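Side-chain contacts in pyruvate kinase (PDB 3GG8), which catalyses the last step of glycolysis, the transfer of the phosphoryl group of phosphoenolpyruvate to ADP, giving pyruvate and ATP: residues Thr34-Arg39 with Thr362-Cys367; Pro46-Trp49 with Thr53-Lys56; Met57-Met62 with Lys89-Ala94; Ser443-Leu448 with Val454-Val459. One frame throughout, in Å; residues are numbered along the deposited sequence.

In the fold
Contacts 1, 2 and 3 belong to the eight-stranded barrel domain, contact 4 to the C-terminal alpha/beta domain. Contacts 2 and 3 share helix 51-60, with centres about 11 Å apart, and meet where Cys48 CB lies 3.5 Å from Met57 SD. Contact 1 touches the far end of the same helix: Ala364 CB packs 3.7 Å from Ala60 O. It also approaches the second domain, as Arg39 NH2 lies 3.3 Å from Val454 O of contact 4. Contacts 3 and 4 stay about 5 Å apart (nearest atoms). In this family the active site lies at the C-terminal ends of the barrel strands, where contact 2 follows strand 39-43; contacts 1 and 3 lie at the opposite end.

Contact 1: Thr34-Arg39 with Thr362-Cys367; sequences TAHRTR and TMARIC
With chi1 at 67°, His36 holds CG between its own backbone N and carbonyl carbon, and so swings the imidazole across Ala364 on helix 356-371. The ring is met on one face by Ala364 CA, which lies 4.1 Å from the centroid of the His36 ring in a CH-pi contact, while Ala364 CB comes within 3.4 Å of His36 CE1. The short side chain of alanine lets the helix backbone, through CA, come up to the face of the ring. One turn on, Cys367 has SG beside its backbone N (chi1 -78°), a setting that aims the sulfur at Thr38, 3.7 Å from CB and slightly farther from CG2. Thr38 suits this place because its two branches divide the work: CG2 faces the sulfur, and OG1 is hydrogen-bonded to Glu371 farther along the same helix. Arg37 N binds the other carboxylate oxygen of Glu371, so the loop entering strand 39-43 is also tied to the helix beyond Cys367. No hydrogen bond links residues 34-39 to 362-367. The interface is buried and apolar, and the imidazole satisfies ND1 on its own side through Trp33 O, which is consistent with a proton carried on ND1.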
loop_
_atom_site.group_PDB
_atom_site.type_symbol
_atom_site.label_atom_id
_atom_site.label_comp_id
_atom_site.label_asym_id
_atom_site.label_seq_id
_atom_site.Cartn_x
_atom_site.Cartn_y
_atom_site.Cartn_z
ATOM N N THR C 34 -20.204 10.913 -27.345
ATOM C CA THR C 34 -21.542 10.888 -26.694
ATOM C C THR C 34 -21.613 9.976 -25.472
ATOM O O THR C 34 -22.569 10.048 -24.704
ATOM C CB THR C 34 -22.691 10.513 -27.653
ATOM O OG1 THR C 34 -22.394 9.274 -28.303
ATOM C CG2 THR C 34 -22.894 11.600 -28.684
ATOM N N ALA C 35 -20.606 9.130 -25.280
ATOM C CA ALA C 35 -20.590 8.226 -24.137
ATOM C C ALA C 35 -19.715 8.718 -22.964
ATOM O O ALA C 35 -19.422 7.948 -22.033
ATOM C CB ALA C 35 -20.203 6.816 -24.569
ATOM N N HIS C 36 -19.326 9.997 -23.002
ATOM C CA HIS C 36 -18.675 10.660 -21.857
ATOM C C HIS C 36 -19.533 10.545 -20.584
ATOM O O HIS C 36 -20.772 10.468 -20.655
ATOM C CB HIS C 36 -18.411 12.130 -22.170
ATOM C CG HIS C 36 -19.660 12.941 -22.313
ATOM N ND1 HIS C 36 -20.243 13.195 -23.534
ATOM C CD2 HIS C 36 -20.456 13.526 -21.388
ATOM C CE1 HIS C 36 -21.348 13.897 -23.353
ATOM N NE2 HIS C 36 -21.496 14.117 -22.062
ATOM N N ARG C 37 -18.867 10.541 -19.430
ATOM C CA ARG C 37 -19.512 10.314 -18.125
ATOM C C ARG C 37 -19.977 11.594 -17.419
ATOM O O ARG C 37 -21.025 11.615 -16.756
ATOM C CB ARG C 37 -18.567 9.509 -17.225
ATOM C CG ARG C 37 -17.747 8.452 -17.971
ATOM C CD ARG C 37 -18.599 7.253 -18.406
ATOM N NE ARG C 37 -19.239 6.605 -17.257
ATOM C CZ ARG C 37 -18.627 5.770 -16.419
ATOM N NH1 ARG C 37 -17.351 5.458 -16.603
ATOM N NH2 ARG C 37 -19.290 5.245 -15.394
ATOM N N THR C 38 -19.205 12.666 -17.571
ATOM C CA THR C 38 -19.569 13.997 -17.058
ATOM C C THR C 38 -20.930 14.491 -17.603
ATOM O O THR C 38 -21.229 14.309 -18.778
ATOM C CB THR C 38 -18.400 15.018 -17.319
ATOM O OG1 THR C 38 -17.155 14.451 -16.857
ATOM C CG2 THR C 38 -18.629 16.323 -16.607
ATOM N N ARG C 39 -21.758 15.065 -16.726
ATOM C CA ARG C 39 -23.102 15.558 -17.058
ATOM C C ARG C 39 -23.060 17.019 -17.536
ATOM O O ARG C 39 -22.240 17.807 -17.065
ATOM C CB ARG C 39 -23.958 15.510 -15.795
ATOM C CG ARG C 39 -24.747 14.251 -15.539
ATOM C CD ARG C 39 -24.058 12.977 -15.877
ATOM N NE ARG C 39 -24.255 12.526 -17.256
ATOM C CZ ARG C 39 -25.393 12.051 -17.767
ATOM N NH1 ARG C 39 -25.413 11.647 -19.025
ATOM N NH2 ARG C 39 -26.511 11.989 -17.048
ATOM N N THR C 362 -19.225 20.375 -28.372
ATOM C CA THR C 362 -17.828 20.693 -28.077
ATOM C C THR C 362 -17.483 20.344 -26.627
ATOM O O THR C 362 -16.437 19.738 -26.354
ATOM C CB THR C 362 -17.515 22.175 -28.411
ATOM O OG1 THR C 362 -17.803 22.403 -29.793
ATOM C CG2 THR C 362 -16.067 22.539 -28.123
ATOM N N MET C 363 -18.366 20.695 -25.707
ATOM C CA MET C 363 -18.141 20.353 -24.315
ATOM C C MET C 363 -18.197 18.856 -24.067
ATOM O O MET C 363 -17.488 18.370 -23.202
ATOM C CB MET C 363 -19.117 21.076 -23.375
ATOM C CG MET C 363 -18.523 21.195 -21.962
ATOM S SD MET C 363 -19.179 22.576 -21.035
ATOM C CE MET C 363 -20.845 21.970 -20.836
ATOM N N ALA C 364 -19.067 18.145 -24.788
ATOM C CA ALA C 364 -19.133 16.676 -24.740
ATOM C C ALA C 364 -17.814 16.083 -25.211
ATOM O O ALA C 364 -17.318 15.122 -24.628
ATOM C CB ALA C 364 -20.268 16.166 -25.600
ATOM N N ARG C 365 -17.250 16.667 -26.268
ATOM C CA ARG C 365 -15.945 16.255 -26.792
ATOM C C ARG C 365 -14.827 16.518 -25.785
ATOM O O ARG C 365 -14.003 15.655 -25.573
ATOM C CB ARG C 365 -15.623 16.966 -28.106
ATOM C CG ARG C 365 -16.265 16.369 -29.344
ATOM C CD ARG C 365 -15.758 17.078 -30.599
ATOM N NE ARG C 365 -16.679 18.120 -31.068
ATOM C CZ ARG C 365 -17.666 17.911 -31.947
ATOM N NH1 ARG C 365 -18.457 18.918 -32.319
ATOM N NH2 ARG C 365 -17.862 16.696 -32.460
ATOM N N ILE C 366 -14.814 17.702 -25.166
ATOM C CA ILE C 366 -13.775 18.054 -24.179
ATOM C C ILE C 366 -13.894 17.159 -22.947
ATOM O O ILE C 366 -12.893 16.748 -22.386
ATOM C CB ILE C 366 -13.840 19.521 -23.716
ATOM C CG1 ILE C 366 -13.591 20.483 -24.874
ATOM C CG2 ILE C 366 -12.807 19.791 -22.616
ATOM C CD1 ILE C 366 -14.146 21.884 -24.605
ATOM N N CYS C 367 -15.128 16.854 -22.551
ATOM C CA CYS C 367 -15.366 15.937 -21.436
ATOM C C CYS C 367 -14.785 14.577 -21.760
ATOM O O CYS C 367 -14.026 14.021 -20.969
ATOM C CB CYS C 367 -16.854 15.811 -21.128
ATOM S SG CYS C 367 -17.500 17.232 -20.201
#

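Contact 2: Pro46-Trp49 with Thr53-Lys56; sequences PACW and TLVK
The carbonyl oxygen of Cys48 lies against the branched end of Leu54 and receives no hydrogen bond from residues 53-56. Leu54 CD2 is 3.4 Å from Cys48 O, Leu54 CG is 3.5 Å from it, and CD1 stands farther off, so the oxygen meets the CG-CD2 side of the leucine. Leu54 reaches it with its CG beside the backbone N (chi1 -70°); CD1 continues the chain (chi2 174°), which leaves CD2 as the branch turned to the oxygen, although its CB does not start out directly at the loop. CD2 also closes on Cys48 CB at 4.2 Å, an apolar touch made by the methylene of the cysteine, not its sulfur.

Thr53 comes in beside this pair with its hydroxyl end. Thr53 OG1 is 3.4 Å from Cys48 CA and 3.5 Å from Cys48 CB, so it rests on carbon and not on a bonding partner; the model offers this buried oxygen no partner at all. Its chi1 of 104° is far from a staggered value, a sign of strain or of some uncertainty in the model here. The loop itself is held by a weak turn bond from Trp49 N to Pro46 O, 3.3 Å long, which makes a short 3-10 bend.

In the barrel, the segment 46-49 is the link from strand 39-43 to helix 51-60, at the C-terminal end of the strand. Ala47 makes a backbone hydrogen bond with Ala351 after the last barrel strand, while Leu54 turns to Met44 and to Asn83 and Ala87 of the next helix, 74-90, which packs alongside.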
loop_
_atom_site.group_PDB
_atom_site.type_symbol
_atom_site.label_atom_id
_atom_site.label_comp_id
_atom_site.label_asym_id
_atom_site.label_seq_id
_atom_site.Cartn_x
_atom_site.Cartn_y
_atom_site.Cartn_z
ATOM N N PRO C 46 -32.948 32.752 -25.453
ATOM C CA PRO C 46 -33.428 32.982 -26.830
ATOM C C PRO C 46 -32.714 32.159 -27.908
ATOM O O PRO C 46 -33.341 31.769 -28.910
ATOM C CB PRO C 46 -33.164 34.483 -27.061
ATOM C CG PRO C 46 -33.122 35.091 -25.704
ATOM C CD PRO C 46 -32.520 34.007 -24.799
ATOM N N ALA C 47 -31.417 31.918 -27.715
ATOM C CA ALA C 47 -30.618 31.168 -28.666
ATOM C C ALA C 47 -31.032 29.693 -28.745
ATOM O O ALA C 47 -30.744 29.019 -29.737
ATOM C CB ALA C 47 -29.155 31.287 -28.317
ATOM N N CYS C 48 -31.711 29.196 -27.707
ATOM C CA CYS C 48 -32.231 27.827 -27.732
ATOM C C CYS C 48 -33.694 27.823 -27.361
ATOM O O CYS C 48 -34.204 26.902 -26.716
ATOM C CB CYS C 48 -31.416 26.867 -26.860
ATOM S SG CYS C 48 -31.227 27.278 -25.132
ATOM N N TRP C 49 -34.356 28.877 -27.797
ATOM C CA TRP C 49 -35.761 29.060 -27.566
ATOM C C TRP C 49 -36.600 27.938 -28.194
ATOM O O TRP C 49 -37.524 27.420 -27.557
ATOM C CB TRP C 49 -36.194 30.423 -28.122
ATOM C CG TRP C 49 -37.640 30.509 -28.349
ATOM C CD1 TRP C 49 -38.623 30.677 -27.396
ATOM C CD2 TRP C 49 -38.308 30.428 -29.612
ATOM N NE1 TRP C 49 -39.861 30.702 -28.003
ATOM C CE2 TRP C 49 -39.692 30.546 -29.359
ATOM C CE3 TRP C 49 -37.871 30.264 -30.934
ATOM C CZ2 TRP C 49 -40.640 30.503 -30.380
ATOM C CZ3 TRP C 49 -38.817 30.220 -31.951
ATOM C CH2 TRP C 49 -40.187 30.336 -31.666
ATOM N N THR C 53 -34.046 23.188 -31.698
ATOM C CA THR C 53 -32.682 23.275 -31.193
ATOM C C THR C 53 -32.545 22.612 -29.813
ATOM O O THR C 53 -31.477 22.115 -29.468
ATOM C CB THR C 53 -32.052 24.718 -31.266
ATOM O OG1 THR C 53 -32.037 25.328 -29.981
ATOM C CG2 THR C 53 -32.778 25.615 -32.246
ATOM N N LEU C 54 -33.620 22.597 -29.029
ATOM C CA LEU C 54 -33.600 21.858 -27.771
ATOM C C LEU C 54 -33.398 20.356 -28.032
ATOM O O LEU C 54 -32.604 19.700 -27.350
ATOM C CB LEU C 54 -34.871 22.097 -26.964
ATOM C CG LEU C 54 -35.064 23.480 -26.336
ATOM C CD1 LEU C 54 -36.447 23.562 -25.704
ATOM C CD2 LEU C 54 -33.937 23.831 -25.334
ATOM N N VAL C 55 -34.117 19.828 -29.017
ATOM C CA VAL C 55 -33.950 18.441 -29.435
ATOM C C VAL C 55 -32.505 18.165 -29.882
ATOM O O VAL C 55 -31.888 17.199 -29.417
ATOM C CB VAL C 55 -34.957 18.054 -30.531
ATOM C CG1 VAL C 55 -34.556 16.743 -31.191
ATOM C CG2 VAL C 55 -36.346 17.952 -29.941
ATOM N N LYS C 56 -31.962 19.027 -30.748
ATOM C CA LYS C 56 -30.563 18.919 -31.195
ATOM C C LYS C 56 -29.583 18.986 -30.023
ATOM O O LYS C 56 -28.516 18.392 -30.067
ATOM C CB LYS C 56 -30.232 20.014 -32.199
ATOM C CG LYS C 56 -30.841 19.789 -33.571
ATOM C CD LYS C 56 -30.519 20.916 -34.527
ATOM C CE LYS C 56 -31.273 20.725 -35.824
ATOM N NZ LYS C 56 -30.887 21.740 -36.835
#

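Contact 3: Met57-Met62 with Lys89-Ala94; sequences MIDAGM and KQRPEA
Asp59 and Arg91 bring their chains together at about a right angle, yet their flat ends lie in nearly one plane, the carboxylate and guanidinium only 8° apart. Arg91 therefore grips side-on, with NE and NH2 each facing a different oxygen. Arg91 NE donates to Asp59 OD1 at 2.8 Å with an N-H...O angle of 160°, and Arg91 NH2 donates to Asp59 OD2 at 3.2 Å. Both oxygens use their syn lone pairs, the arrangement in which a carboxylate and a guanidinium fit edge to edge. A bend at chi2 folds Arg91 back so that its third nitrogen can bind too: NH1 gives a hydrogen bond of 2.8 Å to Gln90 O, approaching from above the carbonyl plane. Since Gln90 lies near the C-terminal end of helix 74-90, the positive group probably also finds the partial charge there favourable, and this third bond, with the two to Asp59, holds the guanidinium against rotation.

These are the C-terminal ends of two successive outer helices of the (beta/alpha)8 barrel, 51-60 and 74-90. Helix 51-60 stops in a Schellman motif, where Gly61 takes a positive phi (131°) at which a side chain would collide with the preceding carbonyl oxygen, so glycine is called for, and the chain turns into strand 62-68. After helix 74-90 a type I turn, Arg91 to Ala94, leads towards strand 97-101.

Beneath the salt bridge, Ile58 crosses Arg91 at a slant, its CD1 4.1 Å from Arg91 CG, so the aliphatic part of the arginine serves as an apolar neighbour. The other branch, Ile58 CG2, meets Ala94 CB at 3.8 Å, where the small alanine side chain lies directly against helix 51-60.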
loop_
_atom_site.group_PDB
_atom_site.type_symbol
_atom_site.label_atom_id
_atom_site.label_comp_id
_atom_site.label_asym_id
_atom_site.label_seq_id
_atom_site.Cartn_x
_atom_site.Cartn_y
_atom_site.Cartn_z
ATOM N N MET C 57 -29.965 19.706 -28.978
ATOM C CA MET C 57 -29.150 19.813 -27.779
ATOM C C MET C 57 -29.214 18.562 -26.927
ATOM O O MET C 57 -28.212 18.178 -26.342
ATOM C CB MET C 57 -29.532 21.050 -26.978
ATOM C CG MET C 57 -28.953 22.296 -27.599
ATOM S SD MET C 57 -29.668 23.788 -26.958
ATOM C CE MET C 57 -28.982 23.872 -25.317
ATOM N N ILE C 58 -30.379 17.918 -26.872
ATOM C CA ILE C 58 -30.479 16.625 -26.222
ATOM C C ILE C 58 -29.515 15.636 -26.892
ATOM O O ILE C 58 -28.735 14.968 -26.200
ATOM C CB ILE C 58 -31.902 16.047 -26.259
ATOM C CG1 ILE C 58 -32.866 16.898 -25.430
ATOM C CG2 ILE C 58 -31.894 14.574 -25.791
ATOM C CD1 ILE C 58 -34.319 16.550 -25.644
ATOM N N ASP C 59 -29.573 15.540 -28.226
ATOM C CA ASP C 59 -28.715 14.587 -28.970
ATOM C C ASP C 59 -27.247 14.896 -28.722
ATOM O O ASP C 59 -26.422 14.002 -28.702
ATOM C CB ASP C 59 -28.996 14.599 -30.486
ATOM C CG ASP C 59 -30.409 14.174 -30.833
ATOM O OD1 ASP C 59 -31.058 13.488 -30.008
ATOM O OD2 ASP C 59 -30.872 14.514 -31.954
ATOM N N ALA C 60 -26.946 16.171 -28.500
ATOM C CA ALA C 60 -25.574 16.639 -28.332
ATOM C C ALA C 60 -24.980 16.336 -26.956
ATOM O O ALA C 60 -23.755 16.347 -26.792
ATOM C CB ALA C 60 -25.501 18.121 -28.630
ATOM N N GLY C 61 -25.841 16.088 -25.966
ATOM C CA GLY C 61 -25.397 15.823 -24.596
ATOM C C GLY C 61 -26.068 16.584 -23.458
ATOM O O GLY C 61 -25.669 16.432 -22.302
ATOM N N MET C 62 -27.073 17.404 -23.748
ATOM C CA MET C 62 -27.775 18.136 -22.672
ATOM C C MET C 62 -28.505 17.172 -21.729
ATOM O O MET C 62 -29.284 16.346 -22.192
ATOM C CB MET C 62 -28.772 19.155 -23.251
ATOM C CG MET C 62 -29.694 19.809 -22.211
ATOM S SD MET C 62 -30.550 21.245 -22.876
ATOM C CE MET C 62 -31.857 20.472 -23.856
ATOM N N LYS C 89 -40.913 15.086 -25.880
ATOM C CA LYS C 89 -41.897 14.246 -26.563
ATOM C C LYS C 89 -41.287 13.628 -27.816
ATOM O O LYS C 89 -41.647 12.521 -28.212
ATOM C CB LYS C 89 -43.166 15.029 -26.881
ATOM C CG LYS C 89 -44.105 15.087 -25.698
ATOM C CD LYS C 89 -45.157 16.156 -25.846
ATOM C CE LYS C 89 -46.202 16.007 -24.753
ATOM N NZ LYS C 89 -46.695 17.320 -24.261
ATOM N N GLN C 90 -40.332 14.347 -28.402
ATOM C CA GLN C 90 -39.597 13.889 -29.580
ATOM C C GLN C 90 -38.471 12.933 -29.201
ATOM O O GLN C 90 -37.989 12.176 -30.037
ATOM C CB GLN C 90 -39.030 15.092 -30.338
ATOM C CG GLN C 90 -40.086 16.074 -30.810
ATOM C CD GLN C 90 -39.618 16.924 -31.970
ATOM O OE1 GLN C 90 -38.722 16.535 -32.720
ATOM N NE2 GLN C 90 -40.233 18.089 -32.132
ATOM N N ARG C 91 -38.051 12.998 -27.937
ATOM C CA ARG C 91 -37.040 12.113 -27.371
ATOM C C ARG C 91 -37.587 11.488 -26.089
ATOM O O ARG C 91 -37.331 11.990 -24.989
ATOM C CB ARG C 91 -35.745 12.881 -27.084
ATOM C CG ARG C 91 -35.091 13.508 -28.311
ATOM C CD ARG C 91 -34.353 12.479 -29.166
ATOM N NE ARG C 91 -33.822 13.062 -30.398
ATOM C CZ ARG C 91 -34.499 13.182 -31.542
ATOM N NH1 ARG C 91 -35.761 12.769 -31.644
ATOM N NH2 ARG C 91 -33.911 13.729 -32.598
ATOM N N PRO C 92 -38.365 10.394 -26.228
ATOM C CA PRO C 92 -39.054 9.818 -25.070
ATOM C C PRO C 92 -38.105 9.130 -24.089
ATOM O O PRO C 92 -38.512 8.804 -22.973
ATOM C CB PRO C 92 -40.009 8.797 -25.690
ATOM C CG PRO C 92 -39.972 9.039 -27.167
ATOM C CD PRO C 92 -38.645 9.636 -27.457
ATOM N N GLU C 93 -36.850 8.932 -24.486
ATOM C CA GLU C 93 -35.895 8.275 -23.601
ATOM C C GLU C 93 -35.110 9.238 -22.731
ATOM O O GLU C 93 -34.533 8.820 -21.724
ATOM C CB GLU C 93 -34.971 7.338 -24.372
ATOM C CG GLU C 93 -35.648 6.015 -24.695
ATOM C CD GLU C 93 -34.865 5.159 -25.661
ATOM O OE1 GLU C 93 -33.654 5.425 -25.863
ATOM O OE2 GLU C 93 -35.468 4.212 -26.215
ATOM N N ALA C 94 -35.111 10.518 -23.109
ATOM C CA ALA C 94 -34.408 11.556 -22.362
ATOM C C ALA C 94 -35.263 12.062 -21.202
ATOM O O ALA C 94 -36.458 12.340 -21.368
ATOM C CB ALA C 94 -34.023 12.697 -23.271
#

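Contact 4: Ser443-Leu448 with Val454-Val459; sequences STIKHL and VTTMQV
Ile445 projects from helix 442-447 onto the strand and divides its two branches between Thr456 and Gln458. Its CG2 approaches Thr456 CG2 to 3.2 Å, tighter than normal for two methyls; both side chains have off-staggered torsions (Thr456 chi1 -118°, Ile445 chi2 122°), so the closeness may reflect strain or uncertainty in the model. Its CD1 lies 3.4 Å from both CB and CG of Gln458, whose side chain runs at about a right angle to the isoleucine. Gln458 is extended (chi1 -166°), so its methylenes give Ile445 an apolar flank while the amide reaches past it, where OE1 is hydrogen-bonded to Arg95. Leu448, a turn further on, sets CB 3.9 Å from Thr456 OG1, a buried oxygen without a partner in the model, and CG 4.3 Å from Val454 CG1. Beyond this apolar layer a water bridges the backbones, donating to Val454 O at 2.7 Å and to Leu448 O, at a distance so short (2.5 Å) that the water's exact position is doubtful.

Farther out, Ile445 O accepts a bond from Gln449 NE2, and Thr444 OG1 is bonded to Glu418 O. Along its edge, the strand is hydrogen-bonded through the backbones of Thr455 and Met457 to strand 435-439. Val454 and Thr456 point toward the helix, Thr455 and Met457 away. The whole is the helix-to-strand half of a beta-alpha-beta crossover, 435-439, 442-447 and 454-458, in the alpha/beta domain of pyruvate kinase.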
loop_
_atom_site.group_PDB
_atom_site.type_symbol
_atom_site.label_atom_id
_atom_site.label_comp_id
_atom_site.label_asym_id
_atom_site.label_seq_id
_atom_site.Cartn_x
_atom_site.Cartn_y
_atom_site.Cartn_z
ATOM N N SER C 443 -38.982 11.408 -10.041
ATOM C CA SER C 443 -38.140 12.469 -9.513
ATOM C C SER C 443 -36.708 11.978 -9.250
ATOM O O SER C 443 -35.748 12.696 -9.544
ATOM C CB SER C 443 -38.772 13.151 -8.295
ATOM O OG SER C 443 -38.966 12.234 -7.249
ATOM N N THR C 444 -36.568 10.742 -8.766
ATOM C CA THR C 444 -35.238 10.135 -8.618
ATOM C C THR C 444 -34.502 10.035 -9.953
ATOM O O THR C 444 -33.337 10.409 -10.039
ATOM C CB THR C 444 -35.293 8.761 -7.905
ATOM O OG1 THR C 444 -35.494 8.972 -6.509
ATOM C CG2 THR C 444 -33.991 7.979 -8.058
ATOM N N ILE C 445 -35.168 9.537 -10.990
ATOM C CA ILE C 445 -34.567 9.505 -12.330
ATOM C C ILE C 445 -34.077 10.895 -12.804
ATOM O O ILE C 445 -32.994 11.008 -13.403
ATOM C CB ILE C 445 -35.531 8.856 -13.347
ATOM C CG1 ILE C 445 -35.419 7.338 -13.255
ATOM C CG2 ILE C 445 -35.242 9.304 -14.788
ATOM C CD1 ILE C 445 -36.716 6.742 -12.946
ATOM N N LYS C 446 -34.864 11.931 -12.516
ATOM C CA LYS C 446 -34.502 13.317 -12.826
ATOM C C LYS C 446 -33.311 13.828 -11.990
ATOM O O LYS C 446 -32.419 14.489 -12.522
ATOM C CB LYS C 446 -35.715 14.249 -12.647
ATOM C CG LYS C 446 -36.904 13.957 -13.575
ATOM C CD LYS C 446 -36.772 14.682 -14.887
ATOM C CE LYS C 446 -37.970 14.467 -15.787
ATOM N NZ LYS C 446 -39.182 15.182 -15.307
ATOM N N HIS C 447 -33.305 13.526 -10.692
ATOM C CA HIS C 447 -32.213 13.939 -9.805
ATOM C C HIS C 447 -30.867 13.347 -10.218
ATOM O O HIS C 447 -29.821 13.944 -10.021
ATOM C CB HIS C 447 -32.528 13.584 -8.348
ATOM C CG HIS C 447 -33.676 14.354 -7.768
ATOM N ND1 HIS C 447 -34.568 13.799 -6.874
ATOM C CD2 HIS C 447 -34.079 15.634 -7.955
ATOM C CE1 HIS C 447 -35.458 14.707 -6.520
ATOM N NE2 HIS C 447 -35.190 15.827 -7.166
ATOM N N LEU C 448 -30.922 12.173 -10.822
ATOM C CA LEU C 448 -29.739 11.413 -11.207
ATOM C C LEU C 448 -29.059 11.943 -12.463
ATOM O O LEU C 448 -27.984 11.471 -12.830
ATOM C CB LEU C 448 -30.139 9.943 -11.402
ATOM C CG LEU C 448 -29.847 8.857 -10.353
ATOM C CD1 LEU C 448 -29.402 9.350 -8.978
ATOM C CD2 LEU C 448 -31.025 7.907 -10.256
ATOM N N VAL C 454 -23.467 8.022 -14.533
ATOM C CA VAL C 454 -24.793 7.424 -14.481
ATOM C C VAL C 454 -25.604 7.766 -15.727
ATOM O O VAL C 454 -25.650 8.915 -16.133
ATOM C CB VAL C 454 -25.563 7.877 -13.191
ATOM C CG1 VAL C 454 -27.021 7.388 -13.193
ATOM C CG2 VAL C 454 -24.860 7.362 -11.955
ATOM N N THR C 455 -26.196 6.749 -16.363
ATOM C CA THR C 455 -27.366 6.980 -17.204
ATOM C C THR C 455 -28.563 6.267 -16.571
ATOM O O THR C 455 -28.427 5.482 -15.640
ATOM C CB THR C 455 -27.198 6.591 -18.690
ATOM O OG1 THR C 455 -27.253 5.170 -18.833
ATOM C CG2 THR C 455 -25.898 7.149 -19.280
ATOM N N THR C 456 -29.742 6.543 -17.082
ATOM C CA THR C 456 -30.925 6.316 -16.306
ATOM C C THR C 456 -31.925 5.554 -17.165
ATOM O O THR C 456 -31.951 5.736 -18.369
ATOM C CB THR C 456 -31.394 7.699 -15.792
ATOM O OG1 THR C 456 -31.360 7.745 -14.352
ATOM C CG2 THR C 456 -32.698 8.134 -16.364
ATOM N N MET C 457 -32.675 4.635 -16.551
ATOM C CA MET C 457 -33.824 3.995 -17.198
ATOM C C MET C 457 -34.971 3.889 -16.179
ATOM O O MET C 457 -34.853 3.163 -15.183
ATOM C CB MET C 457 -33.444 2.611 -17.754
ATOM C CG MET C 457 -34.525 1.884 -18.543
ATOM S SD MET C 457 -34.009 0.229 -19.091
ATOM C CE MET C 457 -35.563 -0.403 -19.708
ATOM N N GLN C 458 -36.074 4.605 -16.430
ATOM C CA GLN C 458 -37.269 4.459 -15.591
ATOM C C GLN C 458 -37.920 3.101 -15.798
ATOM O O GLN C 458 -37.961 2.571 -16.906
ATOM C CB GLN C 458 -38.290 5.590 -15.785
ATOM C CG GLN C 458 -39.363 5.609 -14.669
ATOM C CD GLN C 458 -40.374 6.743 -14.766
ATOM O OE1 GLN C 458 -40.030 7.871 -15.108
ATOM N NE2 GLN C 458 -41.626 6.450 -14.420
ATOM N N VAL C 459 -38.444 2.551 -14.716
ATOM C CA VAL C 459 -38.938 1.189 -14.694
ATOM C C VAL C 459 -40.324 1.225 -14.011
ATOM O O VAL C 459 -40.583 2.124 -13.208
ATOM C CB VAL C 459 -37.843 0.312 -14.002
ATOM C CG1 VAL C 459 -38.227 -0.112 -12.585
ATOM C CG2 VAL C 459 -37.440 -0.841 -14.875
HETATM O O HOH W 1 -27.638 10.324 -15.003
#